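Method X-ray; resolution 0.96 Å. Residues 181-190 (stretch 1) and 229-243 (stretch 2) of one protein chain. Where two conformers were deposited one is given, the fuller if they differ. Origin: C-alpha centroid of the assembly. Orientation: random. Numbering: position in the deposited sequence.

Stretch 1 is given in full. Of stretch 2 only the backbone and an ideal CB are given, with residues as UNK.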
ATOM      1  N   TYR A 181      -5.563  11.854  -0.520  1.00  4.85           N
ATOM      2  CA  TYR A 181      -6.873  11.413  -0.932  1.00  4.94           C
ATOM      3  C   TYR A 181      -6.725  10.548  -2.151  1.00  5.03           C
ATOM      4  O   TYR A 181      -5.929  10.822  -3.061  1.00  5.72           O
ATOM      5  CB  TYR A 181      -7.783  12.612  -1.279  1.00  5.49           C
ATOM      6  CG  TYR A 181      -8.054  13.495  -0.079  1.00  5.04           C
ATOM      7  CD1 TYR A 181      -9.006  13.140   0.865  1.00  5.58           C
ATOM      8  CD2 TYR A 181      -7.284  14.638   0.147  1.00  5.88           C
ATOM      9  CE1 TYR A 181      -9.232  13.932   2.008  1.00  5.76           C
ATOM     10  CE2 TYR A 181      -7.471  15.407   1.279  1.00  6.25           C
ATOM     11  CZ  TYR A 181      -8.434  15.049   2.232  1.00  5.64           C
ATOM     12  OH  TYR A 181      -8.670  15.782   3.367  1.00  6.52           O
ATOM     13  N   SER A 182      -7.556   9.478  -2.207  1.00  5.07           N
ATOM     14  CA  SER A 182      -7.582   8.583  -3.359  1.00  5.75           C
ATOM     15  C   SER A 182      -8.787   8.866  -4.245  1.00  5.27           C
ATOM     16  O   SER A 182      -9.890   9.163  -3.743  1.00  5.42           O
ATOM     17  CB  SER A 182      -7.669   7.131  -2.848  1.00  6.84           C
ATOM     18  OG  SER A 182      -7.750   6.154  -3.865  0.60  4.87           O
ATOM     19  N   ILE A 183      -8.563   8.717  -5.555  1.00  5.22           N
ATOM     20  CA  ILE A 183      -9.644   8.813  -6.544  1.00  5.24           C
ATOM     21  C   ILE A 183     -10.390   7.430  -6.543  1.00  5.31           C
ATOM     22  O   ILE A 183     -10.162   6.564  -7.375  1.00  6.05           O
ATOM     23  CB  ILE A 183      -9.109   9.174  -7.913  1.00  5.41           C
ATOM     24  CG1 ILE A 183      -8.292  10.472  -7.864  1.00  6.57           C
ATOM     25  CG2 ILE A 183     -10.296   9.406  -8.869  0.60  9.70           C
ATOM     26  CD1 ILE A 183      -7.414  10.728  -8.999  0.60  5.79           C
ATOM     27  N   ASP A 184     -11.244   7.260  -5.537  1.00  5.31           N
ATOM     28  CA  ASP A 184     -12.058   6.031  -5.468  1.00  5.19           C
ATOM     29  C   ASP A 184     -11.152   4.789  -5.353  1.00  4.79           C
ATOM     30  O   ASP A 184     -10.057   4.861  -4.754  1.00  6.09           O
ATOM     31  CB  ASP A 184     -13.083   6.013  -6.624  1.00  5.34           C
ATOM     32  CG  ASP A 184     -14.371   5.288  -6.329  1.00  5.30           C
ATOM     33  OD1 ASP A 184     -14.322   4.034  -6.231  1.00  5.29           O
ATOM     34  OD2 ASP A 184     -15.431   5.966  -6.209  1.00  6.36           O
ATOM     35  N   ASN A 185     -11.665   3.674  -5.849  1.00  4.85           N
ATOM     36  CA  ASN A 185     -11.066   2.373  -5.614  1.00  4.71           C
ATOM     37  C   ASN A 185     -11.413   1.494  -6.829  1.00  4.69           C
ATOM     38  O   ASN A 185     -12.568   1.364  -7.191  1.00  5.52           O
ATOM     39  CB  ASN A 185     -11.738   1.725  -4.372  1.00  5.12           C
ATOM     40  CG  ASN A 185     -11.101   0.386  -4.035  1.00  5.04           C
ATOM     41  OD1 ASN A 185      -9.883   0.333  -3.672  1.00  6.84           O
ATOM     42  ND2 ASN A 185     -11.849  -0.695  -4.214  1.00  5.69           N
ATOM     43  N   GLU A 186     -10.385   0.889  -7.431  1.00  4.76           N
ATOM     44  CA  GLU A 186     -10.564  -0.168  -8.437  1.00  5.05           C
ATOM     45  C   GLU A 186     -11.611   0.215  -9.479  1.00  4.76           C
ATOM     46  O   GLU A 186     -12.599  -0.501  -9.705  1.00  4.86           O
ATOM     47  CB  GLU A 186     -10.859  -1.527  -7.788  1.00  4.88           C
ATOM     48  CG  GLU A 186      -9.692  -1.936  -6.875  1.00  5.40           C
ATOM     49  CD  GLU A 186      -9.775  -3.328  -6.340  1.00  5.48           C
ATOM     50  OE1 GLU A 186     -10.820  -4.027  -6.493  1.00  6.22           O
ATOM     51  OE2 GLU A 186      -8.750  -3.761  -5.714  1.00  5.82           O
ATOM     52  N   PRO A 187     -11.358   1.277 -10.252  1.00  4.77           N
ATOM     53  CA  PRO A 187     -12.366   1.738 -11.226  1.00  4.84           C
ATOM     54  C   PRO A 187     -12.654   0.713 -12.305  1.00  5.09           C
ATOM     55  O   PRO A 187     -13.820   0.663 -12.793  1.00  5.37           O
ATOM     56  CB  PRO A 187     -11.727   3.024 -11.803  1.00  5.61           C
ATOM     57  CG  PRO A 187     -10.235   2.839 -11.560  1.00  5.85           C
ATOM     58  CD  PRO A 187     -10.183   2.169 -10.196  1.00  4.95           C
ATOM     59  N   ALA A 188     -11.668  -0.079 -12.753  1.00  5.17           N
ATOM     60  CA  ALA A 188     -11.943  -1.079 -13.753  1.00  5.22           C
ATOM     61  C   ALA A 188     -12.828  -2.203 -13.237  1.00  5.14           C
ATOM     62  O   ALA A 188     -13.334  -2.995 -14.053  1.00  6.39           O
ATOM     63  CB  ALA A 188     -10.669  -1.620 -14.392  1.00  6.00           C
ATOM     64  N   LEU A 189     -13.011  -2.274 -11.919  1.00  5.19           N
ATOM     65  CA  LEU A 189     -13.973  -3.231 -11.318  1.00  5.35           C
ATOM     66  C   LEU A 189     -15.275  -2.526 -10.902  1.00  5.16           C
ATOM     67  O   LEU A 189     -16.166  -3.219 -10.396  1.00  5.81           O
ATOM     68  CB  LEU A 189     -13.371  -4.002 -10.165  1.00  5.17           C
ATOM     69  CG  LEU A 189     -12.200  -4.917 -10.568  1.00  6.33           C
ATOM     70  CD1 LEU A 189     -11.767  -5.749  -9.369  1.00  7.08           C
ATOM     71  CD2 LEU A 189     -12.521  -5.814 -11.760  1.00  8.45           C
ATOM     72  N   TRP A 190     -15.463  -1.230 -11.155  1.00  5.30           N
ATOM     73  CA  TRP A 190     -16.725  -0.599 -10.766  1.00  5.27           C
ATOM     74  C   TRP A 190     -17.919  -1.385 -11.312  1.00  5.17           C
ATOM     75  O   TRP A 190     -18.929  -1.580 -10.601  1.00  5.79           O
ATOM     76  CB  TRP A 190     -16.794   0.846 -11.252  1.00  5.45           C
ATOM     77  CG  TRP A 190     -15.987   1.826 -10.500  1.00  5.16           C
ATOM     78  CD1 TRP A 190     -15.519   1.735  -9.215  1.00  5.53           C
ATOM     79  CD2 TRP A 190     -15.622   3.135 -10.966  1.00  5.03           C
ATOM     80  NE1 TRP A 190     -14.853   2.897  -8.852  1.00  5.46           N
ATOM     81  CE2 TRP A 190     -14.918   3.786  -9.909  1.00  5.30           C
ATOM     82  CE3 TRP A 190     -15.811   3.812 -12.174  1.00  5.65           C
ATOM     83  CZ2 TRP A 190     -14.417   5.093 -10.051  1.00  5.79           C
ATOM     84  CZ3 TRP A 190     -15.316   5.111 -12.316  1.00  5.60           C
ATOM     85  CH2 TRP A 190     -14.639   5.739 -11.260  1.00  5.77           C
ATOM     86  N   UNK A 229      -3.969   7.880  -7.479  1.00  4.99           N
ATOM     87  CA  UNK A 229      -4.829   7.149  -8.378  1.00  5.20           C
ATOM     88  C   UNK A 229      -3.970   6.316  -9.307  1.00  4.65           C
ATOM     89  O   UNK A 229      -2.752   6.529  -9.388  1.00  5.03           O
ATOM     90  CB  UNK A 229      -5.737   8.095  -9.166  1.00  5.20           C
ATOM     91  N   UNK A 230      -4.584   5.341 -10.000  1.00  4.94           N
ATOM     92  CA  UNK A 230      -6.021   5.080 -10.047  1.00  5.07           C
ATOM     93  C   UNK A 230      -6.541   3.999  -9.101  1.00  4.99           C
ATOM     94  O   UNK A 230      -7.709   3.628  -9.201  1.00  6.06           O
ATOM     95  CB  UNK A 230      -6.400   4.692 -11.478  1.00  5.07           C
ATOM     96  N   UNK A 231      -5.666   3.476  -8.208  1.00  4.85           N
ATOM     97  CA  UNK A 231      -6.082   2.400  -7.275  1.00  5.24           C
ATOM     98  C   UNK A 231      -6.518   1.162  -8.073  1.00  5.06           C
ATOM     99  O   UNK A 231      -7.533   0.513  -7.784  1.00  5.54           O
ATOM    100  CB  UNK A 231      -7.220   2.874  -6.369  1.00  5.24           C
ATOM    101  N   UNK A 232      -5.711   0.823  -9.090  1.00  4.87           N
ATOM    102  CA  UNK A 232      -6.040  -0.290  -9.991  1.00  4.76           C
ATOM    103  C   UNK A 232      -5.955  -1.631  -9.289  1.00  5.00           C
ATOM    104  O   UNK A 232      -5.018  -1.885  -8.477  1.00  5.64           O
ATOM    105  CB  UNK A 232      -5.107  -0.287 -11.203  1.00  4.76           C
ATOM    106  N   UNK A 233      -6.863  -2.549  -9.634  1.00  4.99           N
ATOM    107  CA  UNK A 233      -6.992  -3.745  -8.832  1.00  4.89           C
ATOM    108  C   UNK A 233      -5.837  -4.750  -9.036  1.00  4.88           C
ATOM    109  O   UNK A 233      -5.555  -5.580  -8.143  1.00  5.22           O
ATOM    110  CB  UNK A 233      -8.328  -4.419  -9.153  1.00  4.89           C
ATOM    111  N   UNK A 234      -5.236  -4.738 -10.216  1.00  5.41           N
ATOM    112  CA  UNK A 234      -4.275  -5.784 -10.555  1.00  5.33           C
ATOM    113  C   UNK A 234      -3.855  -5.622 -12.002  1.00  5.01           C
ATOM    114  O   UNK A 234      -4.282  -4.690 -12.703  1.00  5.50           O
ATOM    115  CB  UNK A 234      -4.863  -7.176 -10.315  1.00  5.33           C
ATOM    116  N   UNK A 235      -2.994  -6.552 -12.434  1.00  5.62           N
ATOM    117  CA  UNK A 235      -2.243  -6.361 -13.658  1.00  5.85           C
ATOM    118  C   UNK A 235      -3.129  -6.096 -14.882  1.00  5.51           C
ATOM    119  O   UNK A 235      -2.756  -5.254 -15.715  1.00  5.85           O
ATOM    120  CB  UNK A 235      -1.370  -7.592 -13.912  1.00  5.85           C
ATOM    121  N   UNK A 236      -4.233  -6.822 -15.063  1.00  5.86           N
ATOM    122  CA  UNK A 236      -5.022  -6.572 -16.276  1.00  6.15           C
ATOM    123  C   UNK A 236      -5.556  -5.133 -16.337  1.00  5.56           C
ATOM    124  O   UNK A 236      -5.752  -4.589 -17.428  1.00  6.39           O
ATOM    125  CB  UNK A 236      -6.190  -7.558 -16.348  1.00  6.15           C
ATOM    126  N   UNK A 237      -5.813  -4.522 -15.180  1.00  5.56           N
ATOM    127  CA  UNK A 237      -6.161  -3.110 -15.166  1.00  5.38           C
ATOM    128  C   UNK A 237      -4.960  -2.213 -15.489  1.00  5.22           C
ATOM    129  O   UNK A 237      -5.097  -1.197 -16.182  1.00  5.75           O
ATOM    130  CB  UNK A 237      -6.740  -2.734 -13.801  1.00  5.38           C
ATOM    131  N   UNK A 238      -3.768  -2.582 -14.964  1.00  5.38           N
ATOM    132  CA  UNK A 238      -2.550  -1.844 -15.343  1.00  5.46           C
ATOM    133  C   UNK A 238      -2.386  -1.855 -16.865  1.00  5.28           C
ATOM    134  O   UNK A 238      -1.930  -0.871 -17.467  1.00  5.82           O
ATOM    135  CB  UNK A 238      -1.316  -2.450 -14.671  1.00  5.46           C
ATOM    136  N   UNK A 239      -2.684  -3.014 -17.479  1.00  5.49           N
ATOM    137  CA  UNK A 239      -2.355  -3.148 -18.896  1.00  5.83           C
ATOM    138  C   UNK A 239      -3.380  -2.474 -19.806  1.00  5.65           C
ATOM    139  O   UNK A 239      -3.009  -1.733 -20.726  1.00  6.44           O
ATOM    140  CB  UNK A 239      -2.240  -4.629 -19.263  1.00  5.83           C
ATOM    141  N   UNK A 240      -4.667  -2.721 -19.575  1.00  5.95           N
ATOM    142  CA  UNK A 240      -5.719  -2.327 -20.517  1.00  6.43           C
ATOM    143  C   UNK A 240      -6.956  -1.753 -19.803  1.00  5.91           C
ATOM    144  O   UNK A 240      -8.016  -1.609 -20.453  1.00  6.33           O
ATOM    145  CB  UNK A 240      -6.127  -3.530 -21.370  1.00  6.43           C
ATOM    146  N   UNK A 241      -6.853  -1.425 -18.511  1.00  5.76           N
ATOM    147  CA  UNK A 241      -8.022  -0.971 -17.757  1.00  5.52           C
ATOM    148  C   UNK A 241      -9.148  -2.004 -17.912  1.00  5.91           C
ATOM    149  O   UNK A 241     -10.319  -1.703 -18.071  1.00  6.35           O
ATOM    150  CB  UNK A 241      -8.478   0.409 -18.234  1.00  5.52           C
ATOM    151  N   UNK A 242      -8.765  -3.295 -17.790  1.00  6.12           N
ATOM    152  CA  UNK A 242      -9.713  -4.413 -17.896  1.00  6.65           C
ATOM    153  C   UNK A 242     -10.467  -4.372 -19.241  1.00  6.72           C
ATOM    154  O   UNK A 242     -11.681  -4.387 -19.318  1.00  7.38           O
ATOM    155  CB  UNK A 242     -10.707  -4.374 -16.733  1.00  6.65           C
ATOM    156  N   UNK A 243      -9.680  -4.358 -20.317  1.00  6.86           N
ATOM    157  CA  UNK A 243     -10.261  -4.380 -21.644  1.00  7.76           C
ATOM    158  C   UNK A 243     -11.243  -3.206 -21.810  1.00  7.66           C
ATOM    159  O   UNK A 243     -12.349  -3.394 -22.341  1.00  7.90           O
ATOM    160  CB  UNK A 243     -10.963  -5.716 -21.895  1.00  7.76           C
TER

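Position 229 is extended, on a strand that crosses strand 181-183 at 70°, and its ideal CB points toward stretch 1, where it would sit 3.1 Å from Ile183 CD1. That is tight for any carbon, so a residue without a side chain suits best. It is Gly229, whose CA lies 4.5 Å from Ile183 CD1.

At 230 the peptide bond before the residue is cis, which favours proline strongly. The CB points sideways, 4.3 Å from Pro187 CG, so a compact apolar group fits. Pro230 supplies it. Pro230 O lies close to Pro187 CD, 3.0 Å away, and a water bridges the strands, donating to Ile183 O and to Pro230 O at 2.8 Å each.

Position 231 has left-handed angles (61/45), which glycine and asparagine tolerate most easily. Yet its CB points toward stretch 1 and meets backbone there, 3.8 Å from Asp184 O and 4.0 Å from Asn185 CA, leaving room for something small. Ala231 fits: its CB touches Asp184 O at 3.9 Å and Ser182 OG at 4.1 Å. The one direct hydrogen bond between the stretches is made here by backbone, Glu186 N to Ala231 O, 2.9 Å.

At 232 the CB points away, with nothing of stretch 1 within 5.5 Å, so only a longer side chain could return to it. Leu232 does so: Leu232 CD2 reaches Pro187 CG at 4.2 Å.

Position 233 looks straight at stretch 1. The ideal CB is 3.3 Å from Glu186 CD, which is tight, and 3.7 Å from Leu189 CD1. A flat or slender side chain that turns along the leucine would suit, aromatic or aliphatic. Tyr233 takes chi1 p and lays one ring face against Leu189, with Leu189 CD1 4.0 Å from the centroid of the Tyr233 ring, a CH-pi contact. A second water donates to Glu186 OE2 and to Tyr233 O, at 2.8 Å each.

Position 234 precedes the helix and has nearly fully extended angles (174/-178), which suit glycine well; Gly234 is the N-cap.

At 235, 236, 238, 239 and 240 the ideal CB has nothing of stretch 1 within 5.5 Å, so stretch 1 leaves the choice open; they are Phe235, Ala236, Tyr238, Glu239 and Thr240. Position 237 does face stretch 1, and a small apolar residue is enough. Ala237 packs methyl to methyl, Ala237 CB lying 4.1 Å from Ala188 CB.

Position 241 has positive phi, where glycine or asparagine would be easy. Its CB starts sideways, 4.9 Å from Ala188 CB, so a branched apolar chain could bend in. Leu241 does, Leu241 CD1 lying 3.9 Å from Ala188 CB.

At 242 phi is again positive, but the CB points toward Ala188 CB, 3.6 Å away; a longer chain could run on toward Leu189. It is Gln242, whose NE2 lies 3.8 Å from Leu189 CD2, while Gln242 OE1 accepts from Tyr233 OH at 2.6 Å.

Position 243 is out of reach of stretch 1, which therefore sets no demand there; Ser243 makes no contact with it.

Stretch 2 229-243: GPALYGFAAYETLQS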
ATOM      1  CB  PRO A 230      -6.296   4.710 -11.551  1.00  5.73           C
ATOM      2  CG  PRO A 230      -4.921   4.572 -12.200  1.00  5.64           C
ATOM      3  CD  PRO A 230      -3.886   4.574 -11.045  1.00  5.64           C
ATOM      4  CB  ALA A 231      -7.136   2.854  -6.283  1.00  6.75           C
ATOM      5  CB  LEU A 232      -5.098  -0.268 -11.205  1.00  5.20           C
ATOM      6  CG  LEU A 232      -5.157   0.980 -12.057  1.00  5.35           C
ATOM      7  CD1 LEU A 232      -4.121   0.874 -13.170  1.00  7.13           C
ATOM      8  CD2 LEU A 232      -6.554   1.208 -12.652  1.00  6.52           C
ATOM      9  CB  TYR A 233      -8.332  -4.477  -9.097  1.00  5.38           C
ATOM     10  CG  TYR A 233      -8.337  -5.389 -10.300  1.00  5.25           C
ATOM     11  CD1 TYR A 233      -8.005  -6.731 -10.159  1.00  6.77           C
ATOM     12  CD2 TYR A 233      -8.690  -4.919 -11.542  1.00  5.92           C
ATOM     13  CE1 TYR A 233      -8.005  -7.612 -11.254  1.00  7.18           C
ATOM     14  CE2 TYR A 233      -8.687  -5.775 -12.645  1.00  6.70           C
ATOM     15  CZ  TYR A 233      -8.358  -7.105 -12.483  1.00  6.97           C
ATOM     16  OH  TYR A 233      -8.349  -8.013 -13.531  1.00  8.78           O
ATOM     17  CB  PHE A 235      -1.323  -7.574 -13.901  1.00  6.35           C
ATOM     18  CG  PHE A 235      -0.374  -7.309 -15.012  1.00  6.19           C
ATOM     19  CD1 PHE A 235       0.867  -6.723 -14.754  1.00  7.32           C
ATOM     20  CD2 PHE A 235      -0.743  -7.540 -16.358  1.00  6.61           C
ATOM     21  CE1 PHE A 235       1.733  -6.393 -15.783  1.00  8.21           C
ATOM     22  CE2 PHE A 235       0.114  -7.155 -17.392  1.00  7.17           C
ATOM     23  CZ  PHE A 235       1.332  -6.590 -17.071  1.00  8.07           C
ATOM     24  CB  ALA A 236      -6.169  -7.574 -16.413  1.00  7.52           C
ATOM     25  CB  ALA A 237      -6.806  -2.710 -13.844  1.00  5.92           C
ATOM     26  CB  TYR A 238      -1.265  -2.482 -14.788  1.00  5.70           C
ATOM     27  CG  TYR A 238      -1.094  -2.665 -13.298  1.00  5.12           C
ATOM     28  CD1 TYR A 238      -2.106  -2.536 -12.345  1.00  5.54           C
ATOM     29  CD2 TYR A 238       0.169  -3.105 -12.855  1.00  6.28           C
ATOM     30  CE1 TYR A 238      -1.889  -2.888 -11.028  1.00  5.57           C
ATOM     31  CE2 TYR A 238       0.394  -3.428 -11.533  1.00  6.88           C
ATOM     32  CZ  TYR A 238      -0.618  -3.343 -10.600  1.00  5.90           C
ATOM     33  OH  TYR A 238      -0.359  -3.729  -9.321  1.00  6.69           O
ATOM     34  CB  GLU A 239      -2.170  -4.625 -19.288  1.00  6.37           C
ATOM     35  CG  GLU A 239      -1.464  -4.723 -20.624  1.00  8.11           C
ATOM     36  CD  GLU A 239      -1.300  -6.101 -21.183  1.00  8.61           C
ATOM     37  OE1 GLU A 239      -1.592  -7.097 -20.531  1.00  8.88           O
ATOM     38  OE2 GLU A 239      -0.825  -6.188 -22.361  1.00 12.81           O
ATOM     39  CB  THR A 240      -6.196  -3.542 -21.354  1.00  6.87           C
ATOM     40  OG1 THR A 240      -6.839  -4.458 -20.460  1.00  7.16           O
ATOM     41  CG2 THR A 240      -5.056  -4.204 -22.109  1.00  7.98           C
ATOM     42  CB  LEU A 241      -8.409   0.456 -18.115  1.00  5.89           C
ATOM     43  CG  LEU A 241      -9.360   1.159 -17.125  1.00  5.99           C
ATOM     44  CD1 LEU A 241      -8.678   1.393 -15.773  1.00  6.43           C
ATOM     45  CD2 LEU A 241      -9.808   2.499 -17.719  1.00  6.77           C
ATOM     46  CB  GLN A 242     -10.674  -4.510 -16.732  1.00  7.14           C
ATOM     47  CG  GLN A 242     -11.393  -5.832 -16.599  1.00  8.99           C
ATOM     48  CD  GLN A 242     -10.755  -6.786 -15.689  0.50 10.33           C
ATOM     49  OE1 GLN A 242      -9.533  -6.832 -15.562  0.50 10.04           O
ATOM     50  NE2 GLN A 242     -11.564  -7.545 -15.006  0.50 14.88           N
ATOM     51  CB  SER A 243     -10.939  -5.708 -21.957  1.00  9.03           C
ATOM     52  OG  SER A 243     -10.033  -6.826 -21.786  0.70  7.89           O
TER
HETATM   53  O   HOH W   1      -9.234   5.884  -9.884  1.00  6.13           O
HETATM   54  O   HOH W   2      -7.300  -6.092  -6.022  1.00  8.25           O
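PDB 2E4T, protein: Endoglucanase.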